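PDB 1QR4: protein (tenascin) from Gallus gallus, which serves as an adhesion protein of the extracellular matrix and, through this pair of fibronectin type III domains, probably binds heparin and contactin. Local coordinates for residues Val95-Ile101 with Val162-Ser166; Asn109-Trp115 with Lys146-Val152. All coordinates share one frame; numbering follows the deposited sequence.

Interaction 1: Val95-Ile101 with Val162-Ser166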
ATOM      1  N   VAL A  95      -1.177   3.993  -0.401  1.00 35.45           N
ATOM      2  CA  VAL A  95      -2.274   4.147  -1.363  1.00 34.49           C
ATOM      3  C   VAL A  95      -2.362   2.921  -2.287  1.00 43.92           C
ATOM      4  O   VAL A  95      -1.353   2.255  -2.545  1.00 45.51           O
ATOM      5  CB  VAL A  95      -2.112   5.452  -2.198  1.00 39.67           C
ATOM      6  CG1 VAL A  95      -0.774   5.466  -2.916  1.00 44.48           C
ATOM      7  CG2 VAL A  95      -3.255   5.606  -3.186  1.00 34.12           C
ATOM      8  N   GLY A  96      -3.572   2.614  -2.753  1.00 41.40           N
ATOM      9  CA  GLY A  96      -3.774   1.464  -3.627  1.00 42.79           C
ATOM     10  C   GLY A  96      -3.322   1.542  -5.086  1.00 47.32           C
ATOM     11  O   GLY A  96      -3.381   2.606  -5.718  1.00 41.44           O
ATOM     12  N   SER A  97      -2.865   0.399  -5.609  1.00 41.28           N
ATOM     13  CA  SER A  97      -2.419   0.262  -7.006  1.00 49.82           C
ATOM     14  C   SER A  97      -3.634   0.096  -7.921  1.00 39.71           C
ATOM     15  O   SER A  97      -4.660  -0.436  -7.479  1.00 41.93           O
ATOM     16  CB  SER A  97      -1.605  -1.031  -7.193  1.00 30.97           C
ATOM     17  OG  SER A  97      -0.404  -1.056  -6.458  1.00 59.13           O
ATOM     18  N   PRO A  98      -3.544   0.549  -9.200  1.00 38.64           N
ATOM     19  CA  PRO A  98      -4.681   0.383 -10.114  1.00 45.84           C
ATOM     20  C   PRO A  98      -4.755  -1.135 -10.302  1.00 42.32           C
ATOM     21  O   PRO A  98      -3.747  -1.826 -10.136  1.00 39.25           O
ATOM     22  CB  PRO A  98      -4.206   1.079 -11.384  1.00 36.63           C
ATOM     23  CG  PRO A  98      -3.276   2.119 -10.873  1.00 45.22           C
ATOM     24  CD  PRO A  98      -2.490   1.352  -9.843  1.00 38.05           C
ATOM     25  N   LYS A  99      -5.932  -1.663 -10.616  1.00 44.61           N
ATOM     26  CA  LYS A  99      -6.091  -3.113 -10.740  1.00 57.64           C
ATOM     27  C   LYS A  99      -5.754  -3.827 -12.057  1.00 52.99           C
ATOM     28  O   LYS A  99      -5.296  -4.973 -12.034  1.00 49.41           O
ATOM     29  CB  LYS A  99      -7.479  -3.527 -10.240  1.00 63.61           C
ATOM     30  CG  LYS A  99      -7.709  -3.263  -8.754  1.00 65.01           C
ATOM     31  CD  LYS A  99      -6.628  -3.931  -7.886  1.00 77.15           C
ATOM     32  CE  LYS A  99      -6.696  -5.465  -7.940  1.00 87.22           C
ATOM     33  NZ  LYS A  99      -7.964  -6.024  -7.356  1.00100.00           N
ATOM     34  N   GLY A 100      -5.951  -3.173 -13.196  1.00 50.69           N
ATOM     35  CA  GLY A 100      -5.644  -3.848 -14.442  1.00 59.62           C
ATOM     36  C   GLY A 100      -5.261  -2.964 -15.605  1.00 63.76           C
ATOM     37  O   GLY A 100      -6.021  -2.089 -16.026  1.00 76.49           O
ATOM     38  N   ILE A 101      -4.079  -3.201 -16.152  1.00 54.33           N
ATOM     39  CA  ILE A 101      -3.644  -2.408 -17.281  1.00 46.97           C
ATOM     40  C   ILE A 101      -4.104  -3.085 -18.573  1.00 56.25           C
ATOM     41  O   ILE A 101      -4.003  -4.308 -18.720  1.00 64.45           O
ATOM     42  CB  ILE A 101      -2.120  -2.200 -17.248  1.00 28.45           C
ATOM     43  CG1 ILE A 101      -1.690  -1.245 -18.355  1.00 27.87           C
ATOM     44  CG2 ILE A 101      -1.396  -3.528 -17.316  1.00 51.04           C
ATOM     45  CD1 ILE A 101      -0.213  -0.909 -18.312  1.00 48.28           C
ATOM     46  N   VAL A 162       5.097  -0.699 -19.716  1.00 24.67           N
ATOM     47  CA  VAL A 162       4.231   0.375 -19.244  1.00 30.64           C
ATOM     48  C   VAL A 162       3.759   0.183 -17.832  1.00 30.52           C
ATOM     49  O   VAL A 162       2.951  -0.693 -17.560  1.00 39.22           O
ATOM     50  CB  VAL A 162       2.973   0.536 -20.128  1.00 41.63           C
ATOM     51  CG1 VAL A 162       2.012   1.565 -19.526  1.00 24.61           C
ATOM     52  CG2 VAL A 162       3.376   0.950 -21.531  1.00 42.45           C
ATOM     53  N   ASN A 163       4.190   1.102 -16.974  1.00 37.23           N
ATOM     54  CA  ASN A 163       3.865   1.109 -15.556  1.00 27.55           C
ATOM     55  C   ASN A 163       2.894   2.230 -15.228  1.00 23.07           C
ATOM     56  O   ASN A 163       2.958   3.318 -15.802  1.00 26.17           O
ATOM     57  CB  ASN A 163       5.135   1.321 -14.747  1.00 16.42           C
ATOM     58  CG  ASN A 163       6.254   0.370 -15.152  1.00 36.24           C
ATOM     59  OD1 ASN A 163       7.237   0.777 -15.774  1.00 42.41           O
ATOM     60  ND2 ASN A 163       6.118  -0.899 -14.783  1.00 38.94           N
ATOM     61  N   ILE A 164       1.996   1.954 -14.298  1.00 31.66           N
ATOM     62  CA  ILE A 164       1.013   2.932 -13.848  1.00 35.95           C
ATOM     63  C   ILE A 164       1.030   2.931 -12.317  1.00 34.48           C
ATOM     64  O   ILE A 164       1.024   1.867 -11.685  1.00 34.98           O
ATOM     65  CB  ILE A 164      -0.389   2.596 -14.363  1.00 32.64           C
ATOM     66  CG1 ILE A 164      -0.372   2.579 -15.895  1.00 46.61           C
ATOM     67  CG2 ILE A 164      -1.399   3.622 -13.850  1.00 17.65           C
ATOM     68  CD1 ILE A 164      -1.683   2.148 -16.524  1.00 46.51           C
ATOM     69  N   ILE A 165       1.088   4.126 -11.728  1.00 34.30           N
ATOM     70  CA  ILE A 165       1.143   4.277 -10.275  1.00 26.53           C
ATOM     71  C   ILE A 165       0.104   5.269  -9.808  1.00 28.78           C
ATOM     72  O   ILE A 165      -0.130   6.265 -10.485  1.00 33.36           O
ATOM     73  CB  ILE A 165       2.525   4.819  -9.865  1.00 18.35           C
ATOM     74  CG1 ILE A 165       3.573   3.724  -9.969  1.00 34.00           C
ATOM     75  CG2 ILE A 165       2.508   5.376  -8.467  1.00 41.92           C
ATOM     76  CD1 ILE A 165       4.986   4.210  -9.738  1.00 48.33           C
ATOM     77  N   SER A 166      -0.530   4.988  -8.669  1.00 24.93           N
ATOM     78  CA  SER A 166      -1.521   5.906  -8.085  1.00 23.92           C
ATOM     79  C   SER A 166      -0.787   6.891  -7.182  1.00 28.91           C
ATOM     80  O   SER A 166       0.197   6.527  -6.519  1.00 37.45           O
ATOM     81  CB  SER A 166      -2.524   5.172  -7.210  1.00 19.11           C
ATOM     82  OG  SER A 166      -3.206   4.183  -7.935  1.00 42.09           O
TER

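Interaction 2: Asn109-Trp115 with Lys146-Val152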
ATOM      1  N   ASN A 109       1.986   4.315 -34.275  1.00 82.76           N
ATOM      2  CA  ASN A 109       2.490   5.419 -33.440  1.00 82.80           C
ATOM      3  C   ASN A 109       1.742   5.818 -32.165  1.00 71.83           C
ATOM      4  O   ASN A 109       2.210   6.690 -31.425  1.00 58.04           O
ATOM      5  CB  ASN A 109       2.671   6.675 -34.298  1.00 78.60           C
ATOM      6  CG  ASN A 109       3.914   6.618 -35.153  1.00 88.01           C
ATOM      7  OD1 ASN A 109       3.949   5.940 -36.179  1.00 67.45           O
ATOM      8  ND2 ASN A 109       4.956   7.317 -34.723  1.00 83.38           N
ATOM      9  N   SER A 110       0.606   5.189 -31.886  1.00 61.63           N
ATOM     10  CA  SER A 110      -0.147   5.555 -30.692  1.00 62.55           C
ATOM     11  C   SER A 110      -1.001   4.441 -30.107  1.00 63.92           C
ATOM     12  O   SER A 110      -1.523   3.593 -30.836  1.00 66.40           O
ATOM     13  CB  SER A 110      -1.047   6.741 -31.004  1.00 78.63           C
ATOM     14  OG  SER A 110      -1.982   6.390 -32.009  1.00 88.12           O
ATOM     15  N   ALA A 111      -1.198   4.498 -28.790  1.00 54.35           N
ATOM     16  CA  ALA A 111      -1.997   3.497 -28.092  1.00 47.58           C
ATOM     17  C   ALA A 111      -2.747   4.074 -26.908  1.00 47.60           C
ATOM     18  O   ALA A 111      -2.251   4.953 -26.203  1.00 55.94           O
ATOM     19  CB  ALA A 111      -1.122   2.344 -27.633  1.00 54.62           C
ATOM     20  N   THR A 112      -3.952   3.564 -26.699  1.00 43.68           N
ATOM     21  CA  THR A 112      -4.787   3.999 -25.600  1.00 52.27           C
ATOM     22  C   THR A 112      -4.638   3.020 -24.438  1.00 55.47           C
ATOM     23  O   THR A 112      -5.161   1.901 -24.490  1.00 57.63           O
ATOM     24  CB  THR A 112      -6.291   4.079 -26.018  1.00 63.54           C
ATOM     25  OG1 THR A 112      -6.474   5.138 -26.965  1.00 76.36           O
ATOM     26  CG2 THR A 112      -7.201   4.334 -24.806  1.00 62.24           C
ATOM     27  N   VAL A 113      -3.877   3.425 -23.421  1.00 50.33           N
ATOM     28  CA  VAL A 113      -3.698   2.605 -22.229  1.00 34.70           C
ATOM     29  C   VAL A 113      -4.799   2.993 -21.250  1.00 33.07           C
ATOM     30  O   VAL A 113      -5.120   4.169 -21.094  1.00 38.17           O
ATOM     31  CB  VAL A 113      -2.295   2.786 -21.610  1.00 36.28           C
ATOM     32  CG1 VAL A 113      -1.957   4.246 -21.463  1.00 28.76           C
ATOM     33  CG2 VAL A 113      -2.219   2.071 -20.280  1.00 38.38           C
ATOM     34  N   SER A 114      -5.427   1.990 -20.655  1.00 30.69           N
ATOM     35  CA  SER A 114      -6.513   2.208 -19.711  1.00 34.61           C
ATOM     36  C   SER A 114      -6.270   1.365 -18.452  1.00 37.29           C
ATOM     37  O   SER A 114      -5.492   0.407 -18.484  1.00 39.85           O
ATOM     38  CB  SER A 114      -7.830   1.825 -20.374  1.00 28.44           C
ATOM     39  OG  SER A 114      -8.899   1.848 -19.453  1.00 56.23           O
ATOM     40  N   TRP A 115      -6.896   1.740 -17.335  1.00 42.06           N
ATOM     41  CA  TRP A 115      -6.717   0.998 -16.073  1.00 42.64           C
ATOM     42  C   TRP A 115      -7.937   1.042 -15.192  1.00 27.85           C
ATOM     43  O   TRP A 115      -8.727   1.961 -15.278  1.00 34.85           O
ATOM     44  CB  TRP A 115      -5.541   1.560 -15.268  1.00 33.45           C
ATOM     45  CG  TRP A 115      -5.681   3.017 -15.007  1.00 37.25           C
ATOM     46  CD1 TRP A 115      -6.331   3.603 -13.964  1.00 30.01           C
ATOM     47  CD2 TRP A 115      -5.228   4.083 -15.855  1.00 35.36           C
ATOM     48  NE1 TRP A 115      -6.323   4.968 -14.113  1.00 38.28           N
ATOM     49  CE2 TRP A 115      -5.652   5.293 -15.262  1.00 29.53           C
ATOM     50  CE3 TRP A 115      -4.506   4.132 -17.059  1.00 22.68           C
ATOM     51  CZ2 TRP A 115      -5.380   6.546 -15.833  1.00 37.99           C
ATOM     52  CZ3 TRP A 115      -4.234   5.381 -17.629  1.00 35.04           C
ATOM     53  CH2 TRP A 115      -4.672   6.569 -17.012  1.00 34.18           C
ATOM     54  N   LYS A 146      -9.864  10.545 -14.287  1.00 57.68           N
ATOM     55  CA  LYS A 146      -9.572   9.899 -15.566  1.00 59.00           C
ATOM     56  C   LYS A 146      -9.152   8.455 -15.351  1.00 66.50           C
ATOM     57  O   LYS A 146      -8.414   8.143 -14.413  1.00 71.65           O
ATOM     58  CB  LYS A 146      -8.471  10.652 -16.322  1.00 61.55           C
ATOM     59  CG  LYS A 146      -8.754  12.138 -16.511  1.00 78.55           C
ATOM     60  CD  LYS A 146      -7.878  12.737 -17.600  1.00 99.59           C
ATOM     61  CE  LYS A 146      -8.265  12.194 -18.979  1.00 99.81           C
ATOM     62  NZ  LYS A 146      -7.453  12.754 -20.108  1.00 99.74           N
ATOM     63  N   THR A 147      -9.616   7.581 -16.241  1.00 58.06           N
ATOM     64  CA  THR A 147      -9.325   6.156 -16.156  1.00 44.31           C
ATOM     65  C   THR A 147      -8.570   5.639 -17.385  1.00 50.69           C
ATOM     66  O   THR A 147      -8.376   4.431 -17.544  1.00 53.32           O
ATOM     67  CB  THR A 147     -10.639   5.369 -15.952  1.00 52.49           C
ATOM     68  OG1 THR A 147     -10.389   3.960 -15.978  1.00 67.41           O
ATOM     69  CG2 THR A 147     -11.642   5.722 -17.035  1.00 61.05           C
ATOM     70  N   ARG A 148      -8.108   6.559 -18.232  1.00 52.49           N
ATOM     71  CA  ARG A 148      -7.373   6.189 -19.446  1.00 51.93           C
ATOM     72  C   ARG A 148      -6.614   7.354 -20.067  1.00 45.05           C
ATOM     73  O   ARG A 148      -6.886   8.518 -19.772  1.00 51.67           O
ATOM     74  CB  ARG A 148      -8.325   5.611 -20.508  1.00 58.68           C
ATOM     75  CG  ARG A 148      -9.315   6.612 -21.113  1.00 48.78           C
ATOM     76  CD  ARG A 148     -10.163   5.972 -22.198  1.00 68.23           C
ATOM     77  NE  ARG A 148     -10.839   4.762 -21.723  1.00 87.39           N
ATOM     78  CZ  ARG A 148     -11.272   3.783 -22.516  1.00 90.87           C
ATOM     79  NH1 ARG A 148     -11.105   3.868 -23.828  1.00 83.98           N
ATOM     80  NH2 ARG A 148     -11.844   2.701 -21.995  1.00 84.81           N
ATOM     81  N   THR A 149      -5.647   7.030 -20.919  1.00 43.17           N
ATOM     82  CA  THR A 149      -4.884   8.055 -21.619  1.00 46.94           C
ATOM     83  C   THR A 149      -4.333   7.538 -22.943  1.00 54.91           C
ATOM     84  O   THR A 149      -4.288   6.330 -23.205  1.00 59.41           O
ATOM     85  CB  THR A 149      -3.733   8.669 -20.768  1.00 39.31           C
ATOM     86  OG1 THR A 149      -3.431   9.988 -21.252  1.00 43.73           O
ATOM     87  CG2 THR A 149      -2.470   7.819 -20.872  1.00 53.92           C
ATOM     88  N   LYS A 150      -3.921   8.490 -23.768  1.00 58.17           N
ATOM     89  CA  LYS A 150      -3.391   8.226 -25.087  1.00 64.27           C
ATOM     90  C   LYS A 150      -1.889   8.425 -25.078  1.00 58.77           C
ATOM     91  O   LYS A 150      -1.388   9.390 -24.497  1.00 51.84           O
ATOM     92  CB  LYS A 150      -4.041   9.197 -26.085  1.00 83.98           C
ATOM     93  CG  LYS A 150      -3.919  10.678 -25.679  1.00 99.10           C
ATOM     94  CD  LYS A 150      -4.670  11.632 -26.608  1.00100.00           C
ATOM     95  CE  LYS A 150      -6.179  11.574 -26.396  1.00 99.93           C
ATOM     96  NZ  LYS A 150      -6.879  12.642 -27.175  1.00 99.96           N
ATOM     97  N   LEU A 151      -1.170   7.471 -25.657  1.00 47.99           N
ATOM     98  CA  LEU A 151       0.277   7.578 -25.756  1.00 52.54           C
ATOM     99  C   LEU A 151       0.566   7.926 -27.216  1.00 55.97           C
ATOM    100  O   LEU A 151      -0.111   7.423 -28.121  1.00 57.24           O
ATOM    101  CB  LEU A 151       0.965   6.269 -25.339  1.00 54.39           C
ATOM    102  CG  LEU A 151       0.819   5.790 -23.886  1.00 46.89           C
ATOM    103  CD1 LEU A 151       1.789   4.658 -23.608  1.00 38.13           C
ATOM    104  CD2 LEU A 151       1.100   6.925 -22.937  1.00 49.30           C
ATOM    105  N   VAL A 152       1.508   8.840 -27.435  1.00 41.69           N
ATOM    106  CA  VAL A 152       1.871   9.267 -28.785  1.00 41.23           C
ATOM    107  C   VAL A 152       3.366   9.223 -28.987  1.00 54.59           C
ATOM    108  O   VAL A 152       4.121   9.029 -28.034  1.00 69.32           O
ATOM    109  CB  VAL A 152       1.407  10.699 -29.080  1.00 50.36           C
ATOM    110  CG1 VAL A 152      -0.104  10.819 -28.884  1.00 37.86           C
ATOM    111  CG2 VAL A 152       2.177  11.699 -28.206  1.00 37.35           C
TER

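Interaction 1: Val95-Ile101 with Val162-Ser166
Ser166 ties the start of the loop 95-101 to strand 162-166 through a single hydrogen bond, from its OG to Gly96 O (2.7 Å). The hydroxyl lies in the carbonyl plane, with a C=O...OG angle of 155°. It gets there because OG is turned beside the backbone N of Ser166 (chi1 -58°). The pyrrolidine ring of Pro98 flanks the bond, its CD lying 3.5 Å from Ser166 OG, while Val95 CG2 rests against Ser166 CB from the N-terminal side of Gly96.

Further along, apolar contacts take over. Ile164 forks towards two partners: its CG2 branch meets Pro98 CG at 3.8 Å, and its longer arm sends CD1 to Ile101 CD1, also at 3.8 Å. Ile101 is fully extended, CG1 anti to the backbone N and the chain straight beyond it. That delivers its terminal methyl to the strand, where it also meets Val162 CG1 (3.5 Å).

The second shell fixes both sides. Ser166 N is hydrogen-bonded to Ser173 OG on the neighbouring strand, and Ile164 and Val162 pair by backbone bonds with Ile176 and Gly178 there. Tyr125 packs on Pro98 and Ser166, while Val113 and Trp115 of the facing sheet close over Ile164. Ser97, whose CB points away from the strand, has its OG hydrogen-bonded to Glu174 O and to Glu20 OE2, the latter in the preceding fibronectin type III repeat, so the same loop is also linked to the domain before it. Running alongside inner strand 159-168, roughly antiparallel to it, this proline-containing segment leads into the first strand of the three-stranded sheet and joins the entry of the domain to the four-stranded sheet of the fibronectin type III beta sandwich.

Interaction 2: Asn109-Trp115 with Lys146-Val152
Trp115 slips its indole beneath the backbone of Thr147 and Arg148. With CG lying between backbone N and carbonyl carbon (chi1 55°), the ring turns one face to Thr147 O, which sits 3.5 Å above the ring plane over its centre. Arg148 CA comes over the same ring in a CH-pi contact, 4.0 Å from the centroid of the six-membered ring.

Thr147 O is gripped by two donors arriving from opposite faces of its carbonyl plane, Trp115 N at 3.1 Å and Ser114 OG at 3.3 Å. Thr147 answers with its own hydroxyl, OG1 bonding to Trp115 O at 2.7 Å. These bonds lie at the Trp115 end of the antiparallel pairing of the two strands, which belong to the three-stranded sheet of the fibronectin type III sandwich; a tryptophan here in the second strand is a hallmark of the family's core. Tyr125, on the opposing sheet, meets its ring with the planes inclined by about 55°.

Ala111 with Leu151 and Val113 with Thr149 are the hydrogen-bonded pairs. Thr149 N bonds to Val113 O (2.9 Å), whereas the return bond from Val113 N is weak. On their core-facing side, Val113 and Thr149 lie side by side, and Val113 CG1 touches Thr149 CG2 (3.7 Å) and Leu151 CG (4.0 Å). On the outer face, Arg148 bends at chi3 (54°), which folds its guanidinium back so that one face lies over Ser114 CB, with Thr112 CG2 approaching NH1 obliquely.

Coming from the N-terminal domain, the chain enters the second one along 95-101, whose contact with 162-166 in interaction 1 closes a long loop. Within that loop the chain runs through strand 101-104 to 109-115, crosses to the opposing sheet for strands 124-131 and 138-143, and returns to pair 146-152 with 109-115. Interaction 2 is therefore nested inside interaction 1. The first contact joins the entry segment to the four-stranded sheet; the second pairs two neighbouring strands of the three-stranded one. They meet in the core between the sheets, where Ile164 CD1 lies 3.5 Å from Trp115 CE3 and the Val113 side chain packs on both Ile101 and Ile164.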